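PDB 1SW6: regulatory protein SWI6 from Saccharomyces cerevisiae, which serves, with its ankyrin-repeat domain forming this fragment, as the shared subunit of the MBF and SBF complexes that drive cell-cycle-dependent transcription in budding yeast. Local coordinates for residues 64-69 with 110-115; 204-209 with 278-283; 307-312 with 318-323. One frame throughout, in Å; residues are numbered along the deposited sequence.

Contact 1 of 3, residues 64-69 with 110-115; sequences EAFLQR and QEVNDA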
ATOM      1  N   GLU A  64      -0.991  -5.358  16.356  1.00 49.08           N
ATOM      2  CA  GLU A  64      -1.672  -4.377  15.523  1.00 51.24           C
ATOM      3  C   GLU A  64      -1.844  -3.073  16.288  1.00 51.73           C
ATOM      4  O   GLU A  64      -1.715  -1.993  15.716  1.00 52.00           O
ATOM      5  CB  GLU A  64      -3.043  -4.900  15.076  1.00 53.23           C
ATOM      6  CG  GLU A  64      -2.997  -5.923  13.938  1.00 58.14           C
ATOM      7  CD  GLU A  64      -4.390  -6.310  13.429  1.00 61.14           C
ATOM      8  OE1 GLU A  64      -4.481  -7.065  12.432  1.00 62.06           O
ATOM      9  OE2 GLU A  64      -5.392  -5.860  14.029  1.00 62.28           O
ATOM     10  N   ALA A  65      -2.126  -3.174  17.584  1.00 52.44           N
ATOM     11  CA  ALA A  65      -2.319  -1.984  18.412  1.00 53.96           C
ATOM     12  C   ALA A  65      -1.005  -1.231  18.549  1.00 53.91           C
ATOM     13  O   ALA A  65      -0.926  -0.038  18.246  1.00 53.83           O
ATOM     14  CB  ALA A  65      -2.851  -2.376  19.800  1.00 53.29           C
ATOM     15  N   PHE A  66       0.022  -1.940  19.005  1.00 54.70           N
ATOM     16  CA  PHE A  66       1.347  -1.363  19.181  1.00 55.96           C
ATOM     17  C   PHE A  66       1.823  -0.684  17.899  1.00 57.50           C
ATOM     18  O   PHE A  66       2.408   0.397  17.937  1.00 57.21           O
ATOM     19  CB  PHE A  66       2.329  -2.464  19.575  1.00 55.57           C
ATOM     20  CG  PHE A  66       3.747  -1.987  19.758  1.00 55.64           C
ATOM     21  CD1 PHE A  66       4.030  -0.908  20.587  1.00 55.59           C
ATOM     22  CD2 PHE A  66       4.801  -2.653  19.142  1.00 55.12           C
ATOM     23  CE1 PHE A  66       5.345  -0.502  20.808  1.00 55.73           C
ATOM     24  CE2 PHE A  66       6.121  -2.257  19.354  1.00 55.98           C
ATOM     25  CZ  PHE A  66       6.395  -1.179  20.190  1.00 56.12           C
ATOM     26  N   LEU A  67       1.556  -1.325  16.765  1.00 59.14           N
ATOM     27  CA  LEU A  67       1.967  -0.806  15.466  1.00 61.55           C
ATOM     28  C   LEU A  67       1.306   0.521  15.108  1.00 62.36           C
ATOM     29  O   LEU A  67       1.937   1.387  14.502  1.00 62.11           O
ATOM     30  CB  LEU A  67       1.662  -1.834  14.371  1.00 61.71           C
ATOM     31  CG  LEU A  67       2.752  -2.078  13.323  1.00 63.09           C
ATOM     32  CD1 LEU A  67       2.180  -2.925  12.195  1.00 63.13           C
ATOM     33  CD2 LEU A  67       3.269  -0.758  12.776  1.00 63.13           C
ATOM     34  N   GLN A  68       0.036   0.680  15.471  1.00 63.00           N
ATOM     35  CA  GLN A  68      -0.684   1.916  15.172  1.00 64.07           C
ATOM     36  C   GLN A  68      -0.204   3.052  16.076  1.00 64.01           C
ATOM     37  O   GLN A  68      -0.220   4.217  15.678  1.00 63.63           O
ATOM     38  CB  GLN A  68      -2.194   1.710  15.347  1.00 65.29           C
ATOM     39  CG  GLN A  68      -3.044   2.554  14.402  1.00 67.33           C
ATOM     40  CD  GLN A  68      -2.831   2.190  12.932  1.00 68.44           C
ATOM     41  OE1 GLN A  68      -3.361   2.851  12.034  1.00 69.70           O
ATOM     42  NE2 GLN A  68      -2.054   1.136  12.684  1.00 68.64           N
ATOM     43  N   ARG A  69       0.223   2.710  17.289  1.00 64.26           N
ATOM     44  CA  ARG A  69       0.722   3.704  18.233  1.00 65.01           C
ATOM     45  C   ARG A  69       2.065   4.248  17.755  1.00 64.47           C
ATOM     46  O   ARG A  69       2.439   5.371  18.085  1.00 64.72           O
ATOM     47  CB  ARG A  69       0.882   3.092  19.629  1.00 66.62           C
ATOM     48  CG  ARG A  69      -0.411   2.548  20.214  1.00 70.53           C
ATOM     49  CD  ARG A  69      -1.459   3.647  20.328  1.00 73.72           C
ATOM     50  NE  ARG A  69      -1.274   4.489  21.509  1.00 75.97           N
ATOM     51  CZ  ARG A  69      -1.733   4.188  22.721  1.00 77.34           C
ATOM     52  NH1 ARG A  69      -2.412   3.062  22.918  1.00 77.78           N
ATOM     53  NH2 ARG A  69      -1.520   5.014  23.740  1.00 77.75           N
ATOM     54  N   GLN A 110       6.139  -0.347  27.228  1.00 74.80           N
ATOM     55  CA  GLN A 110       5.489  -0.629  28.510  1.00 74.95           C
ATOM     56  C   GLN A 110       4.027  -0.195  28.426  1.00 74.61           C
ATOM     57  O   GLN A 110       3.154  -0.782  29.061  1.00 74.78           O
ATOM     58  CB  GLN A 110       6.192   0.117  29.661  1.00 75.48           C
ATOM     59  CG  GLN A 110       5.692  -0.252  31.090  1.00 74.70           C
ATOM     60  CD  GLN A 110       6.473  -1.386  31.745  1.00 74.73           C
ATOM     61  OE1 GLN A 110       7.646  -1.218  32.160  1.00 73.74           O
ATOM     62  NE2 GLN A 110       5.834  -2.556  31.856  1.00 73.56           N
ATOM     63  N   GLU A 111       3.768   0.827  27.618  1.00 74.08           N
ATOM     64  CA  GLU A 111       2.421   1.349  27.439  1.00 74.10           C
ATOM     65  C   GLU A 111       1.472   0.326  26.819  1.00 74.57           C
ATOM     66  O   GLU A 111       0.337   0.175  27.267  1.00 74.73           O
ATOM     67  CB  GLU A 111       2.464   2.587  26.548  1.00 73.97           C
ATOM     68  CG  GLU A 111       1.177   3.381  26.535  1.00 74.06           C
ATOM     69  CD  GLU A 111       0.679   3.672  25.128  1.00 74.25           C
ATOM     70  OE1 GLU A 111       0.032   2.771  24.500  1.00 74.22           O
ATOM     71  OE2 GLU A 111       0.905   4.812  24.612  1.00 73.84           O
ATOM     72  N   VAL A 112       1.935  -0.368  25.783  1.00 74.58           N
ATOM     73  CA  VAL A 112       1.110  -1.362  25.103  1.00 75.23           C
ATOM     74  C   VAL A 112       0.980  -2.652  25.903  1.00 76.30           C
ATOM     75  O   VAL A 112      -0.006  -3.377  25.765  1.00 76.59           O
ATOM     76  CB  VAL A 112       1.673  -1.711  23.707  1.00 74.86           C
ATOM     77  CG1 VAL A 112       3.057  -2.323  23.839  1.00 73.90           C
ATOM     78  CG2 VAL A 112       0.730  -2.673  22.993  1.00 74.19           C
ATOM     79  N   ASN A 113       1.977  -2.948  26.727  1.00 77.27           N
ATOM     80  CA  ASN A 113       1.938  -4.154  27.548  1.00 78.27           C
ATOM     81  C   ASN A 113       0.924  -3.987  28.673  1.00 78.51           C
ATOM     82  O   ASN A 113       0.421  -4.970  29.221  1.00 78.38           O
ATOM     83  CB  ASN A 113       3.321  -4.448  28.133  1.00 78.88           C
ATOM     84  CG  ASN A 113       4.248  -5.100  27.127  1.00 79.27           C
ATOM     85  OD1 ASN A 113       5.443  -5.250  27.372  1.00 80.35           O
ATOM     86  ND2 ASN A 113       3.696  -5.501  25.990  1.00 79.18           N
ATOM     87  N   ASP A 114       0.627  -2.736  29.009  1.00 78.49           N
ATOM     88  CA  ASP A 114      -0.334  -2.443  30.057  1.00 78.97           C
ATOM     89  C   ASP A 114      -1.738  -2.579  29.490  1.00 79.22           C
ATOM     90  O   ASP A 114      -2.603  -3.204  30.103  1.00 79.40           O
ATOM     91  CB  ASP A 114      -0.129  -1.025  30.600  1.00 79.25           C
ATOM     92  CG  ASP A 114       1.263  -0.813  31.167  1.00 79.45           C
ATOM     93  OD1 ASP A 114       1.805  -1.752  31.789  1.00 79.40           O
ATOM     94  OD2 ASP A 114       1.815   0.296  31.003  1.00 79.84           O
ATOM     95  N   ALA A 115      -1.957  -1.990  28.316  1.00 79.27           N
ATOM     96  CA  ALA A 115      -3.260  -2.059  27.658  1.00 78.98           C
ATOM     97  C   ALA A 115      -3.587  -3.519  27.354  1.00 78.37           C
ATOM     98  O   ALA A 115      -4.750  -3.917  27.339  1.00 78.05           O
ATOM     99  CB  ALA A 115      -3.244  -1.239  26.371  1.00 79.36           C
TER

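Contact 2 of 3, residues 204-209 with 278-283; sequences ILHHII and AQDSNG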
ATOM      1  N   ILE A 204      17.300  -8.960  -4.549  1.00 34.43           N
ATOM      2  CA  ILE A 204      17.101  -7.544  -4.302  1.00 33.73           C
ATOM      3  C   ILE A 204      17.405  -6.756  -5.580  1.00 33.69           C
ATOM      4  O   ILE A 204      16.783  -5.726  -5.842  1.00 32.20           O
ATOM      5  CB  ILE A 204      18.001  -7.039  -3.145  1.00 35.78           C
ATOM      6  CG1 ILE A 204      17.675  -5.576  -2.837  1.00 37.67           C
ATOM      7  CG2 ILE A 204      19.459  -7.186  -3.505  1.00 36.91           C
ATOM      8  CD1 ILE A 204      16.301  -5.405  -2.179  1.00 39.35           C
ATOM      9  N   LEU A 205      18.350  -7.245  -6.384  1.00 32.90           N
ATOM     10  CA  LEU A 205      18.692  -6.556  -7.630  1.00 34.06           C
ATOM     11  C   LEU A 205      17.570  -6.648  -8.641  1.00 32.73           C
ATOM     12  O   LEU A 205      17.349  -5.722  -9.403  1.00 32.94           O
ATOM     13  CB  LEU A 205      19.964  -7.122  -8.266  1.00 33.71           C
ATOM     14  CG  LEU A 205      21.287  -6.800  -7.577  1.00 36.68           C
ATOM     15  CD1 LEU A 205      22.459  -7.274  -8.450  1.00 35.83           C
ATOM     16  CD2 LEU A 205      21.369  -5.289  -7.340  1.00 36.57           C
ATOM     17  N   HIS A 206      16.865  -7.772  -8.668  1.00 33.90           N
ATOM     18  CA  HIS A 206      15.772  -7.910  -9.624  1.00 34.24           C
ATOM     19  C   HIS A 206      14.720  -6.864  -9.306  1.00 34.20           C
ATOM     20  O   HIS A 206      14.184  -6.225 -10.201  1.00 34.21           O
ATOM     21  CB  HIS A 206      15.131  -9.298  -9.547  1.00 33.18           C
ATOM     22  CG  HIS A 206      15.882 -10.358 -10.286  1.00 33.28           C
ATOM     23  ND1 HIS A 206      16.643 -11.312  -9.648  1.00 32.09           N
ATOM     24  CD2 HIS A 206      15.971 -10.627 -11.611  1.00 33.43           C
ATOM     25  CE1 HIS A 206      17.165 -12.127 -10.546  1.00 32.69           C
ATOM     26  NE2 HIS A 206      16.774 -11.733 -11.745  1.00 33.11           N
ATOM     27  N   HIS A 207      14.437  -6.691  -8.019  1.00 32.90           N
ATOM     28  CA  HIS A 207      13.432  -5.732  -7.590  1.00 34.46           C
ATOM     29  C   HIS A 207      13.837  -4.289  -7.850  1.00 33.37           C
ATOM     30  O   HIS A 207      12.990  -3.474  -8.217  1.00 34.60           O
ATOM     31  CB  HIS A 207      13.097  -5.942  -6.103  1.00 35.35           C
ATOM     32  CG  HIS A 207      12.313  -7.191  -5.834  1.00 37.82           C
ATOM     33  ND1 HIS A 207      10.992  -7.338  -6.209  1.00 38.96           N
ATOM     34  CD2 HIS A 207      12.670  -8.362  -5.253  1.00 38.99           C
ATOM     35  CE1 HIS A 207      10.573  -8.546  -5.871  1.00 40.25           C
ATOM     36  NE2 HIS A 207      11.571  -9.187  -5.290  1.00 39.55           N
ATOM     37  N   ILE A 208      15.119  -3.967  -7.674  1.00 32.33           N
ATOM     38  CA  ILE A 208      15.590  -2.604  -7.915  1.00 31.08           C
ATOM     39  C   ILE A 208      15.295  -2.272  -9.377  1.00 32.92           C
ATOM     40  O   ILE A 208      14.692  -1.244  -9.695  1.00 30.29           O
ATOM     41  CB  ILE A 208      17.113  -2.463  -7.655  1.00 30.21           C
ATOM     42  CG1 ILE A 208      17.407  -2.611  -6.154  1.00 31.28           C
ATOM     43  CG2 ILE A 208      17.607  -1.117  -8.185  1.00 29.32           C
ATOM     44  CD1 ILE A 208      18.844  -2.380  -5.775  1.00 26.31           C
ATOM     45  N   ILE A 209      15.714  -3.164 -10.264  1.00 32.60           N
ATOM     46  CA  ILE A 209      15.481  -2.979 -11.679  1.00 34.72           C
ATOM     47  C   ILE A 209      13.991  -2.930 -12.007  1.00 34.90           C
ATOM     48  O   ILE A 209      13.567  -2.080 -12.777  1.00 33.86           O
ATOM     49  CB  ILE A 209      16.175  -4.092 -12.482  1.00 35.45           C
ATOM     50  CG1 ILE A 209      17.597  -3.644 -12.842  1.00 36.28           C
ATOM     51  CG2 ILE A 209      15.384  -4.418 -13.735  1.00 37.97           C
ATOM     52  CD1 ILE A 209      18.479  -3.336 -11.656  1.00 36.30           C
ATOM     53  N   ALA A 278      22.393 -13.517 -11.292  1.00 38.86           N
ATOM     54  CA  ALA A 278      21.456 -14.547 -10.854  1.00 39.73           C
ATOM     55  C   ALA A 278      20.194 -14.536 -11.721  1.00 41.63           C
ATOM     56  O   ALA A 278      19.722 -13.476 -12.140  1.00 41.37           O
ATOM     57  CB  ALA A 278      21.077 -14.315  -9.395  1.00 40.57           C
ATOM     58  N   GLN A 279      19.633 -15.714 -11.972  1.00 42.25           N
ATOM     59  CA  GLN A 279      18.432 -15.813 -12.790  1.00 43.78           C
ATOM     60  C   GLN A 279      17.212 -16.111 -11.946  1.00 44.38           C
ATOM     61  O   GLN A 279      17.278 -16.927 -11.029  1.00 44.03           O
ATOM     62  CB  GLN A 279      18.602 -16.911 -13.837  1.00 44.34           C
ATOM     63  CG  GLN A 279      19.565 -16.552 -14.952  1.00 46.39           C
ATOM     64  CD  GLN A 279      19.913 -17.749 -15.815  1.00 47.65           C
ATOM     65  OE1 GLN A 279      20.690 -18.606 -15.409  1.00 49.41           O
ATOM     66  NE2 GLN A 279      19.329 -17.818 -17.003  1.00 47.16           N
ATOM     67  N   ASP A 280      16.100 -15.446 -12.252  1.00 45.64           N
ATOM     68  CA  ASP A 280      14.868 -15.675 -11.514  1.00 47.06           C
ATOM     69  C   ASP A 280      14.164 -16.885 -12.117  1.00 47.98           C
ATOM     70  O   ASP A 280      14.762 -17.617 -12.908  1.00 47.83           O
ATOM     71  CB  ASP A 280      13.957 -14.438 -11.564  1.00 46.39           C
ATOM     72  CG  ASP A 280      13.394 -14.165 -12.951  1.00 46.20           C
ATOM     73  OD1 ASP A 280      13.744 -14.879 -13.914  1.00 47.23           O
ATOM     74  OD2 ASP A 280      12.588 -13.218 -13.077  1.00 47.26           O
ATOM     75  N   SER A 281      12.898 -17.086 -11.756  1.00 49.03           N
ATOM     76  CA  SER A 281      12.129 -18.231 -12.248  1.00 50.46           C
ATOM     77  C   SER A 281      11.882 -18.262 -13.748  1.00 50.61           C
ATOM     78  O   SER A 281      11.619 -19.328 -14.311  1.00 51.07           O
ATOM     79  CB  SER A 281      10.795 -18.331 -11.508  1.00 50.34           C
ATOM     80  OG  SER A 281      10.991 -18.904 -10.228  1.00 53.13           O
ATOM     81  N   ASN A 282      11.949 -17.101 -14.393  1.00 50.55           N
ATOM     82  CA  ASN A 282      11.754 -17.027 -15.837  1.00 50.11           C
ATOM     83  C   ASN A 282      13.118 -17.210 -16.487  1.00 49.69           C
ATOM     84  O   ASN A 282      13.231 -17.336 -17.705  1.00 49.53           O
ATOM     85  CB  ASN A 282      11.159 -15.669 -16.247  1.00 50.01           C
ATOM     86  CG  ASN A 282       9.827 -15.381 -15.567  1.00 52.11           C
ATOM     87  OD1 ASN A 282       9.055 -16.298 -15.287  1.00 53.90           O
ATOM     88  ND2 ASN A 282       9.546 -14.103 -15.312  1.00 49.95           N
ATOM     89  N   GLY A 283      14.156 -17.232 -15.655  1.00 49.40           N
ATOM     90  CA  GLY A 283      15.510 -17.385 -16.157  1.00 47.44           C
ATOM     91  C   GLY A 283      16.116 -16.042 -16.529  1.00 46.05           C
ATOM     92  O   GLY A 283      17.145 -15.988 -17.204  1.00 46.80           O
TER

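Contact 3 of 3, residues 307-312 with 318-323; sequences ADPFIA and RPVDFG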
ATOM      1  N   ALA A 307      27.650  -6.888 -15.537  1.00 34.99           N
ATOM      2  CA  ALA A 307      26.521  -7.775 -15.834  1.00 35.26           C
ATOM      3  C   ALA A 307      26.733  -8.467 -17.183  1.00 36.00           C
ATOM      4  O   ALA A 307      27.085  -7.829 -18.171  1.00 34.75           O
ATOM      5  CB  ALA A 307      25.200  -6.989 -15.851  1.00 34.24           C
ATOM      6  N   ASP A 308      26.506  -9.774 -17.210  1.00 36.73           N
ATOM      7  CA  ASP A 308      26.690 -10.569 -18.422  1.00 38.04           C
ATOM      8  C   ASP A 308      25.492 -10.445 -19.380  1.00 38.07           C
ATOM      9  O   ASP A 308      24.413 -10.936 -19.085  1.00 38.52           O
ATOM     10  CB  ASP A 308      26.880 -12.030 -18.032  1.00 38.57           C
ATOM     11  CG  ASP A 308      27.309 -12.886 -19.199  1.00 40.54           C
ATOM     12  OD1 ASP A 308      26.732 -12.739 -20.295  1.00 43.05           O
ATOM     13  OD2 ASP A 308      28.219 -13.714 -19.017  1.00 43.41           O
ATOM     14  N   PRO A 309      25.678  -9.798 -20.545  1.00 38.98           N
ATOM     15  CA  PRO A 309      24.579  -9.635 -21.504  1.00 40.94           C
ATOM     16  C   PRO A 309      24.262 -10.855 -22.369  1.00 43.37           C
ATOM     17  O   PRO A 309      23.400 -10.773 -23.251  1.00 43.35           O
ATOM     18  CB  PRO A 309      25.034  -8.445 -22.341  1.00 39.07           C
ATOM     19  CG  PRO A 309      26.497  -8.665 -22.425  1.00 39.03           C
ATOM     20  CD  PRO A 309      26.882  -9.082 -21.008  1.00 38.71           C
ATOM     21  N   PHE A 310      24.938 -11.977 -22.119  1.00 44.19           N
ATOM     22  CA  PHE A 310      24.699 -13.185 -22.909  1.00 46.14           C
ATOM     23  C   PHE A 310      23.880 -14.271 -22.210  1.00 46.88           C
ATOM     24  O   PHE A 310      23.480 -15.256 -22.838  1.00 47.67           O
ATOM     25  CB  PHE A 310      26.030 -13.770 -23.398  1.00 47.59           C
ATOM     26  CG  PHE A 310      26.865 -12.789 -24.171  1.00 48.23           C
ATOM     27  CD1 PHE A 310      27.960 -12.167 -23.577  1.00 48.64           C
ATOM     28  CD2 PHE A 310      26.524 -12.443 -25.475  1.00 48.66           C
ATOM     29  CE1 PHE A 310      28.701 -11.209 -24.269  1.00 49.18           C
ATOM     30  CE2 PHE A 310      27.257 -11.487 -26.177  1.00 48.29           C
ATOM     31  CZ  PHE A 310      28.345 -10.868 -25.575  1.00 49.37           C
ATOM     32  N   ILE A 311      23.619 -14.095 -20.921  1.00 46.37           N
ATOM     33  CA  ILE A 311      22.828 -15.065 -20.181  1.00 46.52           C
ATOM     34  C   ILE A 311      21.374 -14.976 -20.661  1.00 47.24           C
ATOM     35  O   ILE A 311      20.731 -13.934 -20.551  1.00 45.91           O
ATOM     36  CB  ILE A 311      22.916 -14.799 -18.661  1.00 46.89           C
ATOM     37  CG1 ILE A 311      24.375 -14.944 -18.205  1.00 46.92           C
ATOM     38  CG2 ILE A 311      22.029 -15.760 -17.907  1.00 46.01           C
ATOM     39  CD1 ILE A 311      24.598 -14.713 -16.740  1.00 48.09           C
ATOM     40  N   ALA A 312      20.868 -16.082 -21.202  1.00 47.17           N
ATOM     41  CA  ALA A 312      19.510 -16.141 -21.733  1.00 47.15           C
ATOM     42  C   ALA A 312      18.473 -16.621 -20.724  1.00 46.48           C
ATOM     43  O   ALA A 312      18.799 -17.282 -19.738  1.00 46.60           O
ATOM     44  CB  ALA A 312      19.490 -17.043 -22.959  1.00 46.72           C
ATOM     45  N   ARG A 318      18.230 -13.027 -24.714  1.00 50.93           N
ATOM     46  CA  ARG A 318      19.373 -12.503 -23.979  1.00 49.85           C
ATOM     47  C   ARG A 318      19.352 -10.983 -24.092  1.00 48.37           C
ATOM     48  O   ARG A 318      18.800 -10.438 -25.044  1.00 48.86           O
ATOM     49  CB  ARG A 318      20.671 -13.033 -24.588  1.00 49.92           C
ATOM     50  CG  ARG A 318      20.729 -14.551 -24.725  1.00 51.40           C
ATOM     51  CD  ARG A 318      21.798 -14.946 -25.728  1.00 51.68           C
ATOM     52  NE  ARG A 318      21.540 -14.298 -27.010  1.00 52.54           N
ATOM     53  CZ  ARG A 318      22.441 -14.140 -27.972  1.00 52.02           C
ATOM     54  NH1 ARG A 318      23.678 -14.587 -27.811  1.00 51.72           N
ATOM     55  NH2 ARG A 318      22.103 -13.506 -29.087  1.00 52.50           N
ATOM     56  N   PRO A 319      19.955 -10.279 -23.121  1.00 46.88           N
ATOM     57  CA  PRO A 319      19.992  -8.815 -23.147  1.00 45.13           C
ATOM     58  C   PRO A 319      20.523  -8.255 -24.458  1.00 44.60           C
ATOM     59  O   PRO A 319      20.065  -7.210 -24.912  1.00 42.82           O
ATOM     60  CB  PRO A 319      20.900  -8.478 -21.968  1.00 44.80           C
ATOM     61  CG  PRO A 319      20.543  -9.543 -20.984  1.00 45.35           C
ATOM     62  CD  PRO A 319      20.525 -10.787 -21.860  1.00 46.44           C
ATOM     63  N   VAL A 320      21.495  -8.938 -25.067  1.00 44.80           N
ATOM     64  CA  VAL A 320      22.046  -8.453 -26.333  1.00 46.82           C
ATOM     65  C   VAL A 320      20.979  -8.416 -27.419  1.00 47.33           C
ATOM     66  O   VAL A 320      21.104  -7.672 -28.391  1.00 47.10           O
ATOM     67  CB  VAL A 320      23.253  -9.304 -26.831  1.00 46.65           C
ATOM     68  CG1 VAL A 320      24.455  -9.069 -25.919  1.00 47.54           C
ATOM     69  CG2 VAL A 320      22.888 -10.788 -26.875  1.00 45.42           C
ATOM     70  N   ASP A 321      19.920  -9.199 -27.243  1.00 49.04           N
ATOM     71  CA  ASP A 321      18.842  -9.228 -28.229  1.00 51.53           C
ATOM     72  C   ASP A 321      18.004  -7.960 -28.175  1.00 52.70           C
ATOM     73  O   ASP A 321      17.241  -7.678 -29.102  1.00 53.42           O
ATOM     74  CB  ASP A 321      17.943 -10.449 -28.014  1.00 51.32           C
ATOM     75  CG  ASP A 321      18.690 -11.752 -28.197  1.00 52.84           C
ATOM     76  OD1 ASP A 321      19.560 -11.813 -29.097  1.00 53.84           O
ATOM     77  OD2 ASP A 321      18.404 -12.717 -27.453  1.00 53.06           O
ATOM     78  N   PHE A 322      18.131  -7.204 -27.086  1.00 53.74           N
ATOM     79  CA  PHE A 322      17.396  -5.951 -26.938  1.00 54.79           C
ATOM     80  C   PHE A 322      18.363  -4.785 -27.091  1.00 54.63           C
ATOM     81  O   PHE A 322      18.048  -3.651 -26.739  1.00 54.88           O
ATOM     82  CB  PHE A 322      16.702  -5.870 -25.573  1.00 56.41           C
ATOM     83  CG  PHE A 322      15.629  -6.900 -25.380  1.00 58.58           C
ATOM     84  CD1 PHE A 322      15.815  -7.966 -24.499  1.00 59.36           C
ATOM     85  CD2 PHE A 322      14.446  -6.830 -26.111  1.00 58.56           C
ATOM     86  CE1 PHE A 322      14.838  -8.953 -24.352  1.00 60.29           C
ATOM     87  CE2 PHE A 322      13.465  -7.806 -25.976  1.00 60.00           C
ATOM     88  CZ  PHE A 322      13.660  -8.872 -25.095  1.00 61.13           C
ATOM     89  N   GLY A 323      19.551  -5.085 -27.610  1.00 54.90           N
ATOM     90  CA  GLY A 323      20.556  -4.060 -27.830  1.00 55.14           C
ATOM     91  C   GLY A 323      21.357  -3.645 -26.611  1.00 55.50           C
ATOM     92  O   GLY A 323      21.954  -2.570 -26.593  1.00 56.16           O
TER

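Contact 1 of 3, residues 64-69 with 110-115
The Phe-66 ring meets Val-112 at a slant, with CD1 3.7 Å from CG1. The other flat group is the Arg-69 guanidinium. Glu-111 OE1 is modelled over one of its faces, but so near CZ that this placement is doubtful. The guanidinium and carboxylate planes are 35° apart. This is a helix-to-helix contact in the ankyrin-repeat fragment, between helices 57-71 and 105-115, both earlier in the chain than repeat ANK 1. It has a buried apolar half and a more open polar half. In the polar half a salt bridge joins Arg-69 NH2 to Glu-111 OE2 at 2.6 Å. The arginine chain reaches it by bending at chi2 and chi3. An alanine in place of Glu-111 would probably leave the guanidinium without this acidic partner and free to turn at the surface. On the inner side, Phe-66 also touches Leu-108 and Leu-109 of helix 105-115 and Leu-121 beyond it. The backbones are nearest at Phe-66 and Val-112, whose CA atoms lie 5.9 Å apart. With chi1 at 62°, Val-112 holds CG1 between its own backbone N and carbonyl carbon. Its other methyl, CG2, then rests 3.8 Å from Phe-66 CB.

Contact 2 of 3, residues 204-209 with 278-283
Within 204-209, His-206 makes all the contact, and it does so with its imidazole. Asp-280 CB sits over one face of the ring, offset toward the rim, in a CH-pi contact 4.2 Å from the ring centroid. At the edge, near the ring plane, Ala-278 O lies 3.3 Å from CE1. The ring thus lies against the chain from Ala-278 to Asp-280. Its CG is anti to the carbonyl carbon (chi1 -81°), which carries the ring out from helix 204-212 toward the loop.

The polar atoms of the ring look outside the two segments. ND1 accepts from Thr-203 N, and NE2 donates to Asp-284 O, a pairing consistent with a neutral imidazole. Thr-203, Ile-204, Leu-205 and His-206 match the Thr-Pro-Leu-His signature of ankyrin repeats, with isoleucine at the proline position. As in that family, the histidine ties the start of a repeat's first helix to the loop leading into the next repeat, here from ANK 3 to ANK 4.

Asp-280 shapes that loop. Its OD1 accepts from Asn-282 N at 2.9 Å, from above the carboxylate plane, which makes an Asx turn. OD1 also accepts from Asp-284 N, while OD2 forms a salt bridge with Arg-202. A type I turn runs over the same residues and is closed by Gly-283 N to Asp-280 O at 2.8 Å. Gly-283 has a positive phi (87°), where a CB would press on the preceding carbonyl. From just before the turn, Gln-279 NE2 reaches across and donates to Gly-283 O at 2.9 Å.

Contact 3 of 3, residues 307-312 with 318-323
The side chain of Phe-310 leaves the backbone pointing away from 318-323, yet its ring comes back to Val-320. CG stands beside the backbone N (chi1 -55°), and this puts CE2 3.7 Å from Val-320 CG1. Arg-318 has a similar first torsion (chi1 -53°). Its CG packs tightly on Ala-312 CB at 3.3 Å, and the chain then bends at chi3 so that NH1 arrives at the edge of the Phe-310 ring, near its plane. The contact lies at the junction of ankyrin repeats ANK 4 and ANK 5. Residues 318-321 probably take the place of the Thr-Pro-Leu-His signature, but here only 319-321 are helical, as a short 3-10 segment.

One hydrogen bond joins the two backbones. Val-320 N donates to Pro-309 O at 3.2 Å, in the carbonyl plane, with an N-H...O angle of 147°. Around it the apolar groups close in. Pro-309 CB lies 3.7 Å from Val-320 CG1 and 4.2 Å from Pro-319 CB. Pro-309 CG lies over one face of the Phe-310 ring, offset toward its edge. Toward the helices, Pro-309 touches Leu-303 of helix 296-304, and Pro-319 touches Asn-288 of helix 286-293.

Each segment is braced by an aspartate. Asp-308 OD1 accepts from Phe-310 N, an Asx turn within the type I turn from Asp-308 to Ile-311. Asp-321 grips both ends of Arg-318: OD2 takes the backbone N at 2.8 Å, and OD1 takes NH2 in a salt bridge of 3.1 Å. Val-320 CG2 covers one face of the same guanidinium, 3.5 Å above its plane.

The three contacts follow one another along the chain, each closing before the next opens. Contact 1 joins helices 57-71 and 105-115. Contacts 2 and 3 belong to the later repeats, on the other side of the chain's centre. The centres of contacts 1 and 2 are about 38 Å apart, and those of contacts 1 and 3 about 51 Å. Contacts 2 and 3 are neighbours, about 14 Å between centres, and they touch where Gln-279 NE2 lies 2.8 Å from Ala-312 O. Helix 286-293 borders both. Contact 1 thus lies toward one end of the modelled chain, while contacts 2 and 3 join consecutive repeats, ANK 3 to ANK 4 and ANK 4 to ANK 5, toward the other.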